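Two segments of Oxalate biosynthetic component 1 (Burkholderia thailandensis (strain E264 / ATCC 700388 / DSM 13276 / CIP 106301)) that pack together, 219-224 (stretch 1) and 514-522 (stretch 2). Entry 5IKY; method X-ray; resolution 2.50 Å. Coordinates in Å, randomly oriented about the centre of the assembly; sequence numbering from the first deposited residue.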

ATOM      1  N   GLU A 219       4.639   0.940  -5.617  1.00 46.56           N
ATOM      2  CA  GLU A 219       5.457   1.882  -6.373  1.00 45.51           C
ATOM      3  C   GLU A 219       4.614   2.790  -7.265  1.00 50.77           C
ATOM      4  O   GLU A 219       5.135   3.718  -7.878  1.00 48.55           O
ATOM      5  CB  GLU A 219       6.497   1.145  -7.221  1.00 41.61           C
ATOM      6  CG  GLU A 219       7.623   0.497  -6.415  1.00 44.43           C
ATOM      7  CD  GLU A 219       8.574   1.507  -5.782  1.00 76.21           C
ATOM      8  OE1 GLU A 219       8.429   2.723  -6.036  1.00 73.88           O
ATOM      9  OE2 GLU A 219       9.475   1.078  -5.028  1.00 88.42           O
ATOM     10  N   GLY A 220       3.314   2.519  -7.345  1.00 44.27           N
ATOM     11  CA  GLY A 220       2.414   3.409  -8.054  1.00 42.89           C
ATOM     12  C   GLY A 220       1.525   2.793  -9.120  1.00 45.18           C
ATOM     13  O   GLY A 220       0.691   3.486  -9.692  1.00 50.04           O
ATOM     14  N   ALA A 221       1.694   1.504  -9.395  1.00 46.03           N
ATOM     15  CA  ALA A 221       0.859   0.838 -10.391  1.00 41.30           C
ATOM     16  C   ALA A 221      -0.591   0.780  -9.926  1.00 48.96           C
ATOM     17  O   ALA A 221      -0.862   0.552  -8.747  1.00 49.75           O
ATOM     18  CB  ALA A 221       1.378  -0.565 -10.680  1.00 44.66           C
ATOM     19  N   ALA A 222      -1.516   0.986 -10.858  1.00 43.56           N
ATOM     20  CA  ALA A 222      -2.940   0.929 -10.551  1.00 47.19           C
ATOM     21  C   ALA A 222      -3.551  -0.382 -11.028  1.00 44.14           C
ATOM     22  O   ALA A 222      -4.537  -0.858 -10.467  1.00 41.66           O
ATOM     23  CB  ALA A 222      -3.665   2.109 -11.179  1.00 37.55           C
ATOM     24  N   VAL A 223      -2.966  -0.958 -12.074  1.00 42.44           N
ATOM     25  CA  VAL A 223      -3.472  -2.203 -12.644  1.00 36.49           C
ATOM     26  C   VAL A 223      -2.383  -3.275 -12.665  1.00 52.65           C
ATOM     27  O   VAL A 223      -1.224  -2.990 -12.931  1.00 39.39           O
ATOM     28  CB  VAL A 223      -4.000  -1.997 -14.073  1.00 40.03           C
ATOM     29  CG1 VAL A 223      -4.656  -3.268 -14.590  1.00 39.79           C
ATOM     30  CG2 VAL A 223      -4.987  -0.839 -14.111  1.00 43.16           C
ATOM     31  N   VAL A 224      -2.753  -4.518 -12.398  1.00 42.02           N
ATOM     32  CA  VAL A 224      -1.789  -5.607 -12.472  1.00 42.13           C
ATOM     33  C   VAL A 224      -2.205  -6.605 -13.551  1.00 48.91           C
ATOM     34  O   VAL A 224      -3.211  -7.229 -13.464  1.00 44.87           O
ATOM     35  CB  VAL A 224      -1.639  -6.304 -11.131  1.00 40.47           C
ATOM     36  CG1 VAL A 224      -0.561  -7.354 -11.188  1.00 53.58           C
ATOM     37  CG2 VAL A 224      -1.323  -5.312 -10.039  1.00 48.51           C
ATOM     38  N   GLY A 514       1.635  13.460 -13.221  1.00 46.38           N
ATOM     39  CA  GLY A 514       1.241  12.623 -12.100  1.00 49.71           C
ATOM     40  C   GLY A 514       0.749  11.254 -12.527  1.00 57.84           C
ATOM     41  O   GLY A 514       0.617  10.972 -13.719  1.00 51.63           O
ATOM     42  N   ILE A 515       0.483  10.392 -11.550  1.00 51.66           N
ATOM     43  CA  ILE A 515      -0.059   9.070 -11.838  1.00 58.18           C
ATOM     44  C   ILE A 515      -1.372   8.843 -11.101  1.00 45.86           C
ATOM     45  O   ILE A 515      -1.642   9.478 -10.082  1.00 50.06           O
ATOM     46  CB  ILE A 515       0.932   7.948 -11.467  1.00 47.42           C
ATOM     47  CG1 ILE A 515       1.206   7.942  -9.964  1.00 60.42           C
ATOM     48  CG2 ILE A 515       2.225   8.106 -12.242  1.00 54.04           C
ATOM     49  CD1 ILE A 515       2.148   6.838  -9.523  1.00 59.47           C
ATOM     50  N   VAL A 516      -2.189   7.938 -11.629  1.00 50.05           N
ATOM     51  CA  VAL A 516      -3.489   7.639 -11.042  1.00 41.75           C
ATOM     52  C   VAL A 516      -3.441   6.348 -10.230  1.00 50.82           C
ATOM     53  O   VAL A 516      -3.038   5.300 -10.738  1.00 64.22           O
ATOM     54  CB  VAL A 516      -4.577   7.515 -12.126  1.00 48.15           C
ATOM     55  CG1 VAL A 516      -5.934   7.256 -11.493  1.00 55.70           C
ATOM     56  CG2 VAL A 516      -4.615   8.770 -12.983  1.00 54.79           C
ATOM     57  N   ASP A 517      -3.846   6.426  -8.968  1.00 46.99           N
ATOM     58  CA  ASP A 517      -3.900   5.242  -8.117  1.00 51.61           C
ATOM     59  C   ASP A 517      -5.114   4.386  -8.467  1.00 57.23           C
ATOM     60  O   ASP A 517      -6.022   4.836  -9.170  1.00 50.79           O
ATOM     61  CB  ASP A 517      -3.936   5.631  -6.637  1.00 67.69           C
ATOM     62  CG  ASP A 517      -5.152   6.462  -6.279  1.00 77.09           C
ATOM     63  OD1 ASP A 517      -5.414   7.466  -6.972  1.00101.44           O
ATOM     64  OD2 ASP A 517      -5.849   6.105  -5.307  1.00 91.96           O
ATOM     65  N   ALA A 518      -5.122   3.157  -7.961  1.00 43.42           N
ATOM     66  CA  ALA A 518      -6.166   2.189  -8.275  1.00 40.50           C
ATOM     67  C   ALA A 518      -7.566   2.684  -7.907  1.00 45.90           C
ATOM     68  O   ALA A 518      -8.490   2.581  -8.711  1.00 62.15           O
ATOM     69  CB  ALA A 518      -5.874   0.865  -7.577  1.00 37.06           C
ATOM     70  N   GLU A 519      -7.715   3.224  -6.700  1.00 47.18           N
ATOM     71  CA  GLU A 519      -9.013   3.694  -6.216  1.00 50.99           C
ATOM     72  C   GLU A 519      -9.612   4.760  -7.126  1.00 48.07           C
ATOM     73  O   GLU A 519     -10.794   4.706  -7.464  1.00 52.76           O
ATOM     74  CB  GLU A 519      -8.887   4.243  -4.796  1.00 38.22           C
ATOM     75  CG  GLU A 519      -9.281   3.259  -3.710  1.00 83.72           C
ATOM     76  CD  GLU A 519      -9.002   3.792  -2.319  1.00 92.30           C
ATOM     77  OE1 GLU A 519      -8.426   3.043  -1.499  1.00 91.48           O
ATOM     78  OE2 GLU A 519      -9.355   4.960  -2.049  1.00 75.02           O
ATOM     79  N   THR A 520      -8.790   5.729  -7.515  1.00 42.62           N
ATOM     80  CA  THR A 520      -9.233   6.792  -8.407  1.00 45.51           C
ATOM     81  C   THR A 520      -9.601   6.231  -9.778  1.00 50.45           C
ATOM     82  O   THR A 520     -10.594   6.643 -10.383  1.00 60.54           O
ATOM     83  CB  THR A 520      -8.148   7.874  -8.567  1.00 44.27           C
ATOM     84  OG1 THR A 520      -7.784   8.379  -7.277  1.00 54.56           O
ATOM     85  CG2 THR A 520      -8.639   9.017  -9.445  1.00 39.55           C
ATOM     86  N   LEU A 521      -8.806   5.279 -10.256  1.00 44.00           N
ATOM     87  CA  LEU A 521      -9.013   4.710 -11.582  1.00 47.11           C
ATOM     88  C   LEU A 521     -10.302   3.901 -11.644  1.00 48.51           C
ATOM     89  O   LEU A 521     -11.003   3.920 -12.658  1.00 44.96           O
ATOM     90  CB  LEU A 521      -7.820   3.840 -11.988  1.00 41.85           C
ATOM     91  CG  LEU A 521      -7.833   3.356 -13.441  1.00 45.35           C
ATOM     92  CD1 LEU A 521      -8.004   4.530 -14.391  1.00 37.75           C
ATOM     93  CD2 LEU A 521      -6.562   2.599 -13.765  1.00 37.23           C
ATOM     94  N   ARG A 522     -10.617   3.199 -10.559  1.00 36.94           N
ATOM     95  CA  ARG A 522     -11.850   2.419 -10.500  1.00 56.24           C
ATOM     96  C   ARG A 522     -13.068   3.322 -10.676  1.00 48.22           C
ATOM     97  O   ARG A 522     -14.088   2.898 -11.219  1.00 56.14           O
ATOM     98  CB  ARG A 522     -11.947   1.638  -9.184  1.00 36.52           C
ATOM     99  CG  ARG A 522     -10.840   0.616  -8.996  1.00 52.79           C
ATOM    100  CD  ARG A 522     -11.090  -0.277  -7.794  1.00 36.24           C
ATOM    101  NE  ARG A 522     -11.957  -1.393  -8.145  1.00 61.95           N
ATOM    102  CZ  ARG A 522     -11.531  -2.633  -8.350  1.00 53.56           C
ATOM    103  NH1 ARG A 522     -10.245  -2.932  -8.210  1.00 45.70           N
ATOM    104  NH2 ARG A 522     -12.398  -3.581  -8.669  1.00 70.04           N
TER
HETATM  105  O   HOH W   1      -2.222   1.977  -6.699  1.00 53.45           O

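Apolar side-chain packing is one part of this contact, which buries 255 Å² summed over both sides. Ala-222 makes the most contacts: its CA-to-CB bond points toward stretch 2, and it gives up 69 Å², more than any other residue here. Its CB lies 3.9 Å from Leu-521 CD2 and 4.4 Å from Ala-518 CB. The backbones come close at the same place, with Ala-222 CA and Ala-518 CA 4.1 Å apart, a spacing compatible with the small methyl side chains of both residues. The CA-to-CB bond of Leu-521 (chi1 t, chi2 p) also points toward stretch 1, and its CD2 reaches Val-223 CG2 at 3.8 Å, so one methyl group touches two consecutive residues.

A second set of contacts pairs carbon with backbone carbonyls. Ala-222 CB sits 3.3 Å from Val-516 O, the shortest approach across the interface, while Ala-222 O is 3.6 Å from Ala-518 CB. Gly-220 O lies 3.7 Å from Ile-515 CD1. Gly-220 closes a Schellman motif with phi 127°; an ideal CB there would fall 2.7 Å from Ile-515 CD1, a clash, and would also be jammed against the carbonyl oxygen of Glu-219. Local backbone geometry alone therefore calls for glycine, and the neighbouring isoleucine adds a second constraint.

Direct hydrogen bonds between the stretches are absent. One water provides a polar link instead, donating to Ala-221 O at 2.8 Å and accepting a weak bond from Ala-518 N at 3.4 Å.

Within stretch 2, hydrogen bonds span the helix start that carries Ala-518 and Leu-521. Asp-517 occupies the N-cap position; its OD1 accepts from Thr-520 OG1 at 2.6 Å, and its backbone O accepts from Leu-521 N at 3.0 Å. The next turn bond runs from Arg-522 N to Ala-518 O at 2.9 Å.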